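Long-range contact in putative bacteriocin (Brevibacillus laterosporus, PDB 4OZK), which probably kills or inhibits a broad range of bacteria as a heat-stable, leaderless class IId bacteriocin with a defensin-like fold: residues A1-T12 / Y30-C41. Residues are numbered along the deposited sequence; the frame is centred on the assembly and turned at random.
Sequences ACQCPDAISGWT and YAICMNGTQVYC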
loop_
_atom_site.group_PDB
_atom_site.type_symbol
_atom_site.label_atom_id
_atom_site.label_comp_id
_atom_site.label_asym_id
_atom_site.label_seq_id
_atom_site.Cartn_x
_atom_site.Cartn_y
_atom_site.Cartn_z
ATOM N N ALA A 1 5.179 6.510 -4.855
ATOM C CA ALA A 1 6.476 5.915 -5.166
ATOM C C ALA A 1 6.301 4.504 -5.731
ATOM O O ALA A 1 6.682 3.512 -5.093
ATOM C CB ALA A 1 7.367 5.882 -3.919
ATOM N N CYS A 2 5.723 4.415 -6.925
ATOM C CA CYS A 2 5.613 3.139 -7.627
ATOM C C CYS A 2 5.396 3.376 -9.117
ATOM O O CYS A 2 4.872 4.413 -9.534
ATOM C CB CYS A 2 4.461 2.299 -7.076
ATOM S SG CYS A 2 2.836 3.097 -7.263
ATOM N N GLN A 3 5.805 2.399 -9.915
ATOM C CA GLN A 3 5.589 2.443 -11.346
ATOM C C GLN A 3 5.497 1.031 -11.887
ATOM O O GLN A 3 6.188 0.123 -11.406
ATOM C CB GLN A 3 6.738 3.191 -12.031
ATOM C CG GLN A 3 6.264 4.367 -12.856
ATOM C CD GLN A 3 7.389 5.091 -13.544
ATOM O OE1 GLN A 3 8.370 5.488 -12.909
ATOM N NE2 GLN A 3 7.261 5.268 -14.856
ATOM N N CYS A 4 4.641 0.845 -12.885
ATOM C CA CYS A 4 4.515 -0.446 -13.546
ATOM C C CYS A 4 5.295 -0.396 -14.851
ATOM O O CYS A 4 5.516 0.692 -15.389
ATOM C CB CYS A 4 3.038 -0.769 -13.779
ATOM S SG CYS A 4 2.145 -1.124 -12.230
ATOM N N PRO A 5 5.751 -1.564 -15.346
ATOM C CA PRO A 5 6.519 -1.587 -16.596
ATOM C C PRO A 5 5.756 -0.974 -17.778
ATOM O O PRO A 5 6.370 -0.315 -18.628
ATOM C CB PRO A 5 6.751 -3.081 -16.826
ATOM C CG PRO A 5 6.756 -3.665 -15.459
ATOM C CD PRO A 5 5.719 -2.889 -14.699
ATOM N N ASP A 6 4.443 -1.196 -17.830
ATOM C CA ASP A 6 3.593 -0.564 -18.844
ATOM C C ASP A 6 2.546 0.351 -18.218
ATOM O O ASP A 6 2.541 1.558 -18.450
ATOM C CB ASP A 6 2.890 -1.615 -19.707
ATOM C CG ASP A 6 3.825 -2.304 -20.648
ATOM O OD1 ASP A 6 4.839 -1.677 -21.028
ATOM O OD2 ASP A 6 3.545 -3.473 -20.996
ATOM N N ALA A 7 1.661 -0.239 -17.422
ATOM C CA ALA A 7 0.564 0.511 -16.835
ATOM C C ALA A 7 0.006 -0.148 -15.577
ATOM O O ALA A 7 0.119 -1.369 -15.382
ATOM C CB ALA A 7 -0.542 0.696 -17.859
ATOM N N ILE A 8 -0.596 0.688 -14.734
ATOM C CA ILE A 8 -1.393 0.237 -13.596
ATOM C C ILE A 8 -2.806 -0.162 -14.079
ATOM O O ILE A 8 -3.453 0.595 -14.812
ATOM C CB ILE A 8 -1.482 1.353 -12.521
ATOM C CG1 ILE A 8 -0.112 1.587 -11.872
ATOM C CG2 ILE A 8 -2.529 1.021 -11.455
ATOM C CD1 ILE A 8 -0.051 2.810 -10.967
ATOM N N SER A 9 -3.271 -1.352 -13.688
ATOM C CA SER A 9 -4.610 -1.826 -14.058
ATOM C C SER A 9 -5.566 -1.857 -12.872
ATOM O O SER A 9 -6.783 -2.002 -13.045
ATOM C CB SER A 9 -4.539 -3.223 -14.678
ATOM O OG SER A 9 -3.934 -4.140 -13.787
ATOM N N GLY A 10 -5.025 -1.727 -11.663
ATOM C CA GLY A 10 -5.842 -1.882 -10.474
ATOM C C GLY A 10 -5.213 -1.315 -9.224
ATOM O O GLY A 10 -4.066 -0.865 -9.249
ATOM N N TRP A 11 -5.961 -1.356 -8.125
ATOM C CA TRP A 11 -5.559 -0.698 -6.887
ATOM C C TRP A 11 -6.053 -1.522 -5.692
ATOM O O TRP A 11 -7.222 -1.935 -5.647
ATOM C CB TRP A 11 -6.158 0.707 -6.857
ATOM C CG TRP A 11 -5.397 1.708 -6.049
ATOM C CD1 TRP A 11 -5.692 2.140 -4.782
ATOM C CD2 TRP A 11 -4.224 2.427 -6.458
ATOM N NE1 TRP A 11 -4.771 3.082 -4.379
ATOM C CE2 TRP A 11 -3.859 3.273 -5.385
ATOM C CE3 TRP A 11 -3.452 2.442 -7.623
ATOM C CZ2 TRP A 11 -2.739 4.121 -5.450
ATOM C CZ3 TRP A 11 -2.344 3.283 -7.684
ATOM C CH2 TRP A 11 -1.998 4.106 -6.605
ATOM N N THR A 12 -5.153 -1.787 -4.745
ATOM C CA THR A 12 -5.463 -2.575 -3.541
ATOM C C THR A 12 -4.625 -2.106 -2.357
ATOM O O THR A 12 -3.745 -1.252 -2.498
ATOM C CB THR A 12 -5.171 -4.087 -3.719
ATOM O OG1 THR A 12 -3.776 -4.289 -3.975
ATOM C CG2 THR A 12 -5.970 -4.665 -4.854
ATOM N N TYR A 30 -0.977 -0.909 -2.652
ATOM C CA TYR A 30 -0.338 -1.603 -3.761
ATOM C C TYR A 30 -1.083 -1.316 -5.057
ATOM O O TYR A 30 -2.309 -1.424 -5.111
ATOM C CB TYR A 30 -0.345 -3.114 -3.498
ATOM C CG TYR A 30 0.763 -3.602 -2.588
ATOM C CD1 TYR A 30 1.974 -4.042 -3.120
ATOM C CD2 TYR A 30 0.598 -3.632 -1.204
ATOM C CE1 TYR A 30 2.994 -4.498 -2.302
ATOM C CE2 TYR A 30 1.618 -4.084 -0.372
ATOM C CZ TYR A 30 2.810 -4.513 -0.931
ATOM O OH TYR A 30 3.827 -4.967 -0.122
ATOM N N ALA A 31 -0.362 -0.941 -6.106
ATOM C CA ALA A 31 -1.003 -0.889 -7.416
ATOM C C ALA A 31 -0.872 -2.265 -8.053
ATOM O O ALA A 31 0.127 -2.963 -7.838
ATOM C CB ALA A 31 -0.382 0.190 -8.303
ATOM N N ILE A 32 -1.889 -2.676 -8.805
ATOM C CA ILE A 32 -1.797 -3.900 -9.594
ATOM C C ILE A 32 -1.347 -3.512 -11.006
ATOM O O ILE A 32 -1.912 -2.591 -11.613
ATOM C CB ILE A 32 -3.146 -4.660 -9.619
ATOM C CG1 ILE A 32 -3.618 -4.959 -8.182
ATOM C CG2 ILE A 32 -3.036 -5.953 -10.461
ATOM C CD1 ILE A 32 -5.039 -5.564 -8.087
ATOM N N CYS A 33 -0.315 -4.181 -11.518
ATOM C CA CYS A 33 0.208 -3.859 -12.853
ATOM C C CYS A 33 -0.484 -4.680 -13.935
ATOM O O CYS A 33 -0.990 -5.779 -13.658
ATOM C CB CYS A 33 1.722 -4.084 -12.922
ATOM S SG CYS A 33 2.688 -3.029 -11.814
ATOM N N MET A 34 -0.518 -4.144 -15.159
ATOM C CA MET A 34 -1.102 -4.858 -16.297
ATOM C C MET A 34 -0.494 -6.236 -16.457
ATOM O O MET A 34 -1.180 -7.189 -16.846
ATOM C CB MET A 34 -0.863 -4.101 -17.603
ATOM C CG MET A 34 -1.838 -2.999 -17.904
ATOM S SD MET A 34 -2.056 -2.885 -19.694
ATOM C CE MET A 34 -0.374 -3.124 -20.239
ATOM N N ASN A 35 0.799 -6.334 -16.157
ATOM C CA ASN A 35 1.547 -7.580 -16.333
ATOM C C ASN A 35 1.288 -8.625 -15.238
ATOM O O ASN A 35 1.779 -9.752 -15.311
ATOM C CB ASN A 35 3.048 -7.287 -16.484
ATOM C CG ASN A 35 3.722 -6.926 -15.162
ATOM O OD1 ASN A 35 3.059 -6.612 -14.169
ATOM N ND2 ASN A 35 5.057 -6.967 -15.151
ATOM N N GLY A 36 0.523 -8.241 -14.220
ATOM C CA GLY A 36 0.119 -9.180 -13.190
ATOM C C GLY A 36 0.815 -8.949 -11.864
ATOM O O GLY A 36 0.397 -9.495 -10.839
ATOM N N THR A 37 1.875 -8.142 -11.880
ATOM C CA THR A 37 2.625 -7.859 -10.659
ATOM C C THR A 37 1.923 -6.817 -9.793
ATOM O O THR A 37 0.997 -6.142 -10.243
ATOM C CB THR A 37 4.061 -7.388 -10.960
ATOM O OG1 THR A 37 4.021 -6.149 -11.680
ATOM C CG2 THR A 37 4.791 -8.431 -11.787
ATOM N N GLN A 38 2.359 -6.714 -8.541
ATOM C CA GLN A 38 1.913 -5.649 -7.661
ATOM C C GLN A 38 3.106 -4.803 -7.288
ATOM O O GLN A 38 4.223 -5.300 -7.228
ATOM C CB GLN A 38 1.283 -6.222 -6.396
ATOM C CG GLN A 38 -0.015 -6.967 -6.640
ATOM C CD GLN A 38 -0.747 -7.240 -5.349
ATOM O OE1 GLN A 38 -0.323 -6.790 -4.286
ATOM N NE2 GLN A 38 -1.856 -7.970 -5.431
ATOM N N VAL A 39 2.879 -3.519 -7.052
ATOM C CA VAL A 39 3.967 -2.646 -6.640
ATOM C C VAL A 39 3.520 -1.882 -5.403
ATOM O O VAL A 39 2.382 -1.405 -5.329
ATOM C CB VAL A 39 4.434 -1.702 -7.788
ATOM C CG1 VAL A 39 5.080 -2.514 -8.908
ATOM C CG2 VAL A 39 3.271 -0.917 -8.348
ATOM N N TYR A 40 4.414 -1.805 -4.421
ATOM C CA TYR A 40 4.158 -1.117 -3.160
ATOM C C TYR A 40 4.323 0.375 -3.441
ATOM O O TYR A 40 5.413 0.813 -3.810
ATOM C CB TYR A 40 5.157 -1.661 -2.127
ATOM C CG TYR A 40 5.144 -1.057 -0.730
ATOM C CD1 TYR A 40 4.149 -0.181 -0.311
ATOM C CD2 TYR A 40 6.163 -1.366 0.163
ATOM C CE1 TYR A 40 4.174 0.379 0.971
ATOM C CE2 TYR A 40 6.203 -0.823 1.432
ATOM C CZ TYR A 40 5.213 0.052 1.830
ATOM O OH TYR A 40 5.266 0.584 3.097
ATOM N N CYS A 41 3.233 1.147 -3.310
ATOM C CA CYS A 41 3.233 2.573 -3.708
ATOM C C CYS A 41 3.406 3.566 -2.573
ATOM O O CYS A 41 4.160 4.537 -2.694
ATOM C CB CYS A 41 1.942 2.950 -4.443
ATOM S SG CYS A 41 1.676 2.071 -5.959
HETATM O O HOH W 1 2.791 -3.550 -16.481
HETATM O O HOH W 2 -3.306 -7.274 -13.814
#
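S9 and G10 both turn their backbone N-H groups to the carbonyl of I32, a classic beta bulge in the antiparallel pairing of strands 8-12 and 30-33 within the three-stranded, defensin-like sheet. I32 O is thus gripped twice: S9 N lies 2.8 Å from it, with an N-H...O angle of 158°, and G10 N approaches less directly at 3.2 Å. I32 N returns a bond to G10 O from above the carbonyl plane (62° out of it); from there T12 and Y30 exchange a pair of backbone bonds. T12 OG1, set between its own N and carbonyl carbon (chi1 62°), adds only a weak bond to Y30 O, while the CG2 branch presses tightly against I32 CD1. T12, Y30 and I32 share one face; on that of W11 and A31, W11 CZ3 reaches over A31 CB at 3.7 Å, and I8 CD1 touches the same methyl.

Before the strand, A7 O accepts from M34 N at the turn 33-36, and one water links S9 OG to C33 O. N35 OD1 receives both T37 N and T37 OG1, the hydroxyl in the amide plane on a lone pair; the bond from T37 N closes an Asx turn.

Disulfides C2-C41 and C4-C33 staple the N-terminal segment to strands 38-41 and 30-33; beside the first, A1 N donates to C41 O. C41 SG also sits obliquely beside the W11 ring, 4.2 Å from W11 CH2.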